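Local coordinates for protein cadherin-23 (Mus musculus, PDB 5UZ8) that probably mediates calcium-dependent cell adhesion and takes part in mechanotransduction in hearing, through a chain of extracellular cadherin repeats joined by calcium-binding linkers, at residues L41-P54 with V79-S93. Numbering follows the deposited sequence.
Sequences LNGLITYTLLDLTP and VHWLNFTVRASDNGS. With CA (calcium ion), chain H.
N91 reaches across to T46 and the turn before it. Its CB lies 3.4 Å from L41 O, the same carbonyl oxygen that accepts a hydrogen bond from the backbone N of N91. CG stands beside the backbone N (chi1 -78°), a torsion that carries the amide to L44 and T46, where ND2 at the tip uses both its hydrogens. One goes to L44 O at 2.7 Å, approaching from above the carbonyl plane; the other runs almost straight to T46 OG1, in the plane of the amide. CG and OD1 both lie at van der Waals distance from T46 OG1. With both N-H groups engaged, the amide is fixed in its rotation. Next to it, D90 OD2 and N42 O bind the same calcium ion, at 2.5 Å and 2.4 Å, in a site completed by N3, D36, D38 and a water. D90 OD1 accepts from G92 N, an Asx turn, and also from R96 N.

From T46 onward, strands 46-53 and 81-89 pair antiparallel within the seven-stranded Greek-key sandwich of a cadherin repeat, 46-53 forming an outer edge of its sheet. Paired backbone bonds link T46 with S89, T48 with R87 and L50 with T85; a beta bulge at D51-L52 then shifts the register before T53 pairs with N83. On the core-facing side, Y47 presents its ring edge to V86 CG1 while I45 CG2 lies over one face, toward the rim. L49 CD2 rests 3.8 Å from V86 CG2 and 4.0 Å from F84 CE2. On the opposite face T48 OG1 lies alongside R87, 3.4 Å from its CB, and the extended arginine continues to a salt bridge with E99. A water joins D51 OD2 to T85 OG1. Past the bulge, P54, after a cis peptide bond, sets CD 3.7 Å from L82 CD2, and its CG meets V79 CG1.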
# COMPACT_ATOMS: atom_id res chain seq x y z
N LEU A 41 63.41 5.54 27.96
CA LEU A 41 62.32 6.54 28.03
C LEU A 41 62.34 7.52 26.85
O LEU A 41 61.28 7.98 26.41
CB LEU A 41 62.38 7.31 29.35
CG LEU A 41 62.06 6.55 30.65
CD1 LEU A 41 62.33 7.43 31.86
CD2 LEU A 41 60.63 6.03 30.65
N ASN A 42 63.54 7.81 26.33
CA ASN A 42 63.68 8.66 25.14
C ASN A 42 63.08 8.05 23.86
O ASN A 42 62.73 8.78 22.94
CB ASN A 42 65.15 9.02 24.89
CG ASN A 42 65.74 9.89 25.99
OD1 ASN A 42 65.22 10.97 26.30
ND2 ASN A 42 66.83 9.43 26.57
N GLY A 43 63.00 6.72 23.80
CA GLY A 43 62.37 6.04 22.66
C GLY A 43 61.14 5.21 22.99
O GLY A 43 60.68 4.43 22.14
N LEU A 44 60.59 5.38 24.19
CA LEU A 44 59.36 4.70 24.61
C LEU A 44 58.13 5.52 24.21
O LEU A 44 57.92 6.61 24.74
CB LEU A 44 59.38 4.49 26.12
CG LEU A 44 58.22 3.76 26.77
CD1 LEU A 44 57.89 2.47 26.02
CD2 LEU A 44 58.58 3.48 28.22
N ILE A 45 57.31 4.99 23.30
CA ILE A 45 56.22 5.78 22.72
C ILE A 45 54.92 5.54 23.44
O ILE A 45 54.50 4.40 23.59
CB ILE A 45 56.06 5.51 21.21
CG1 ILE A 45 57.37 5.88 20.49
CG2 ILE A 45 54.87 6.29 20.63
CD1 ILE A 45 57.44 5.36 19.08
N THR A 46 54.25 6.63 23.81
CA THR A 46 52.90 6.65 24.37
C THR A 46 51.93 7.24 23.33
O THR A 46 52.21 8.31 22.76
CB THR A 46 52.88 7.57 25.61
OG1 THR A 46 53.72 7.01 26.60
CG2 THR A 46 51.49 7.75 26.20
N TYR A 47 50.82 6.56 23.09
CA TYR A 47 49.81 7.03 22.15
C TYR A 47 48.64 7.59 22.93
O TYR A 47 48.17 6.97 23.88
CB TYR A 47 49.30 5.91 21.24
CG TYR A 47 50.38 5.29 20.38
CD1 TYR A 47 51.17 4.27 20.87
CD2 TYR A 47 50.61 5.73 19.08
CE1 TYR A 47 52.20 3.72 20.11
CE2 TYR A 47 51.62 5.19 18.30
CZ TYR A 47 52.39 4.16 18.81
OH TYR A 47 53.37 3.61 18.03
N THR A 48 48.18 8.76 22.50
CA THR A 48 46.90 9.30 22.95
C THR A 48 46.10 9.77 21.73
O THR A 48 46.67 9.99 20.64
CB THR A 48 47.11 10.49 23.91
OG1 THR A 48 47.91 11.50 23.26
CG2 THR A 48 47.82 10.05 25.19
N LEU A 49 44.78 9.92 21.91
CA LEU A 49 43.88 10.47 20.91
C LEU A 49 43.40 11.87 21.31
O LEU A 49 43.13 12.11 22.51
CB LEU A 49 42.66 9.58 20.75
CG LEU A 49 42.96 8.13 20.35
CD1 LEU A 49 41.66 7.45 19.95
CD2 LEU A 49 43.97 8.04 19.21
N LEU A 50 43.32 12.76 20.32
CA LEU A 50 42.87 14.15 20.51
C LEU A 50 41.80 14.55 19.52
O LEU A 50 41.72 14.00 18.43
CB LEU A 50 44.04 15.11 20.33
CG LEU A 50 45.18 14.95 21.31
CD1 LEU A 50 46.38 15.75 20.83
CD2 LEU A 50 44.73 15.42 22.68
N ASP A 51 40.99 15.53 19.91
CA ASP A 51 40.08 16.19 18.98
C ASP A 51 39.16 15.21 18.27
O ASP A 51 39.03 15.23 17.03
CB ASP A 51 40.86 17.04 17.97
CG ASP A 51 41.49 18.28 18.59
OD1 ASP A 51 40.89 18.89 19.52
OD2 ASP A 51 42.56 18.70 18.13
N LEU A 52 38.50 14.36 19.06
CA LEU A 52 37.55 13.40 18.49
C LEU A 52 36.35 14.13 17.95
O LEU A 52 35.64 14.79 18.71
CB LEU A 52 37.11 12.35 19.50
CG LEU A 52 38.10 11.17 19.64
CD1 LEU A 52 39.44 11.67 20.17
CD2 LEU A 52 37.49 10.15 20.57
N THR A 53 36.13 13.99 16.64
CA THR A 53 35.14 14.77 15.91
C THR A 53 34.30 13.87 15.00
O THR A 53 34.78 13.54 13.90
CB THR A 53 35.88 15.86 15.07
OG1 THR A 53 36.57 16.73 15.97
CG2 THR A 53 34.90 16.71 14.29
N PRO A 54 33.09 13.45 15.41
CA PRO A 54 32.47 13.69 16.74
C PRO A 54 33.02 12.78 17.85
O PRO A 54 33.64 11.75 17.54
CB PRO A 54 31.01 13.30 16.48
CG PRO A 54 31.11 12.17 15.46
CD PRO A 54 32.33 12.47 14.62
N VAL A 79 26.24 9.75 11.37
CA VAL A 79 27.65 10.11 11.23
C VAL A 79 28.26 9.47 9.98
O VAL A 79 28.20 8.26 9.83
CB VAL A 79 28.44 9.60 12.45
CG1 VAL A 79 29.94 9.83 12.31
CG2 VAL A 79 27.87 10.20 13.74
N HIS A 80 28.87 10.29 9.12
CA HIS A 80 29.58 9.77 7.93
C HIS A 80 31.08 9.63 8.11
O HIS A 80 31.70 8.83 7.41
CB HIS A 80 29.25 10.62 6.69
CG HIS A 80 27.83 10.52 6.22
ND1 HIS A 80 27.32 11.32 5.22
CD2 HIS A 80 26.82 9.70 6.61
CE1 HIS A 80 26.05 11.00 5.02
NE2 HIS A 80 25.72 10.04 5.87
N TRP A 81 31.69 10.40 9.02
CA TRP A 81 33.13 10.39 9.24
C TRP A 81 33.44 10.44 10.74
O TRP A 81 32.85 11.23 11.46
CB TRP A 81 33.78 11.59 8.53
CG TRP A 81 33.73 11.44 7.04
CD1 TRP A 81 32.76 11.86 6.22
CD2 TRP A 81 34.70 10.77 6.22
NE1 TRP A 81 33.04 11.50 4.90
CE2 TRP A 81 34.23 10.82 4.89
CE3 TRP A 81 35.93 10.14 6.48
CZ2 TRP A 81 34.94 10.27 3.82
CZ3 TRP A 81 36.65 9.59 5.41
CH2 TRP A 81 36.15 9.66 4.10
N LEU A 82 34.33 9.57 11.20
CA LEU A 82 34.89 9.70 12.55
C LEU A 82 36.32 10.20 12.37
O LEU A 82 37.19 9.43 11.95
CB LEU A 82 34.89 8.38 13.29
CG LEU A 82 33.51 7.81 13.60
CD1 LEU A 82 33.60 6.41 14.18
CD2 LEU A 82 32.75 8.76 14.50
N ASN A 83 36.56 11.47 12.69
CA ASN A 83 37.89 12.06 12.56
C ASN A 83 38.50 12.30 13.94
O ASN A 83 37.79 12.62 14.92
CB ASN A 83 37.81 13.35 11.73
CG ASN A 83 37.16 13.13 10.38
OD1 ASN A 83 37.24 12.03 9.81
ND2 ASN A 83 36.46 14.13 9.88
N PHE A 84 39.82 12.16 14.02
CA PHE A 84 40.54 12.42 15.23
C PHE A 84 42.03 12.53 14.92
O PHE A 84 42.46 12.35 13.78
CB PHE A 84 40.27 11.34 16.30
CG PHE A 84 40.55 9.95 15.86
CD1 PHE A 84 39.60 9.25 15.11
CD2 PHE A 84 41.75 9.33 16.17
CE1 PHE A 84 39.84 7.95 14.72
CE2 PHE A 84 42.00 8.02 15.76
CZ PHE A 84 41.04 7.34 15.04
N THR A 85 42.78 12.85 15.95
CA THR A 85 44.21 13.00 15.87
C THR A 85 44.84 11.96 16.77
O THR A 85 44.39 11.77 17.91
CB THR A 85 44.59 14.38 16.37
OG1 THR A 85 44.09 15.35 15.45
CG2 THR A 85 46.06 14.56 16.50
N VAL A 86 45.90 11.32 16.29
CA VAL A 86 46.73 10.46 17.12
C VAL A 86 48.00 11.21 17.46
O VAL A 86 48.63 11.79 16.58
CB VAL A 86 47.12 9.16 16.39
CG1 VAL A 86 47.99 8.32 17.30
CG2 VAL A 86 45.89 8.35 15.97
N ARG A 87 48.33 11.26 18.75
CA ARG A 87 49.59 11.83 19.24
C ARG A 87 50.47 10.70 19.69
O ARG A 87 50.04 9.89 20.50
CB ARG A 87 49.34 12.79 20.41
CG ARG A 87 50.56 13.49 20.96
CD ARG A 87 50.20 14.43 22.10
NE ARG A 87 51.38 15.01 22.75
CZ ARG A 87 52.05 16.10 22.33
NH1 ARG A 87 51.69 16.75 21.23
NH2 ARG A 87 53.11 16.53 23.01
N ALA A 88 51.71 10.65 19.18
CA ALA A 88 52.70 9.67 19.57
C ALA A 88 53.82 10.45 20.26
O ALA A 88 54.45 11.29 19.63
CB ALA A 88 53.23 8.96 18.33
N SER A 89 54.02 10.23 21.56
CA SER A 89 54.97 11.01 22.35
C SER A 89 56.03 10.06 22.91
O SER A 89 55.71 8.96 23.33
CB SER A 89 54.25 11.71 23.51
OG SER A 89 55.18 12.48 24.28
N ASP A 90 57.30 10.46 22.87
CA ASP A 90 58.29 9.68 23.60
C ASP A 90 58.18 10.11 25.04
O ASP A 90 57.43 11.04 25.36
CB ASP A 90 59.72 9.80 23.05
CG ASP A 90 60.33 11.21 23.19
OD1 ASP A 90 60.01 11.97 24.14
OD2 ASP A 90 61.17 11.55 22.33
N ASN A 91 58.90 9.45 25.92
CA ASN A 91 58.78 9.75 27.34
C ASN A 91 60.06 10.42 27.85
O ASN A 91 60.38 10.31 29.02
CB ASN A 91 58.42 8.49 28.12
CG ASN A 91 56.94 8.15 28.00
OD1 ASN A 91 56.17 8.41 28.93
ND2 ASN A 91 56.53 7.60 26.85
N GLY A 92 60.74 11.15 26.97
CA GLY A 92 61.96 11.86 27.31
C GLY A 92 61.70 13.11 28.13
O GLY A 92 60.55 13.48 28.38
N SER A 93 62.79 13.77 28.50
CA SER A 93 62.82 14.72 29.61
C SER A 93 62.04 16.01 29.34
O SER A 93 61.17 16.37 30.14
CB SER A 93 64.25 15.01 30.02
OG SER A 93 64.85 13.79 30.40
CA CA H . 62.91 10.31 21.08
O HOH W 1 44.10 17.83 16.43
O HOH W 2 33.17 14.05 11.58
O HOH W 3 35.76 10.63 15.97
O HOH W 4 64.17 11.87 22.42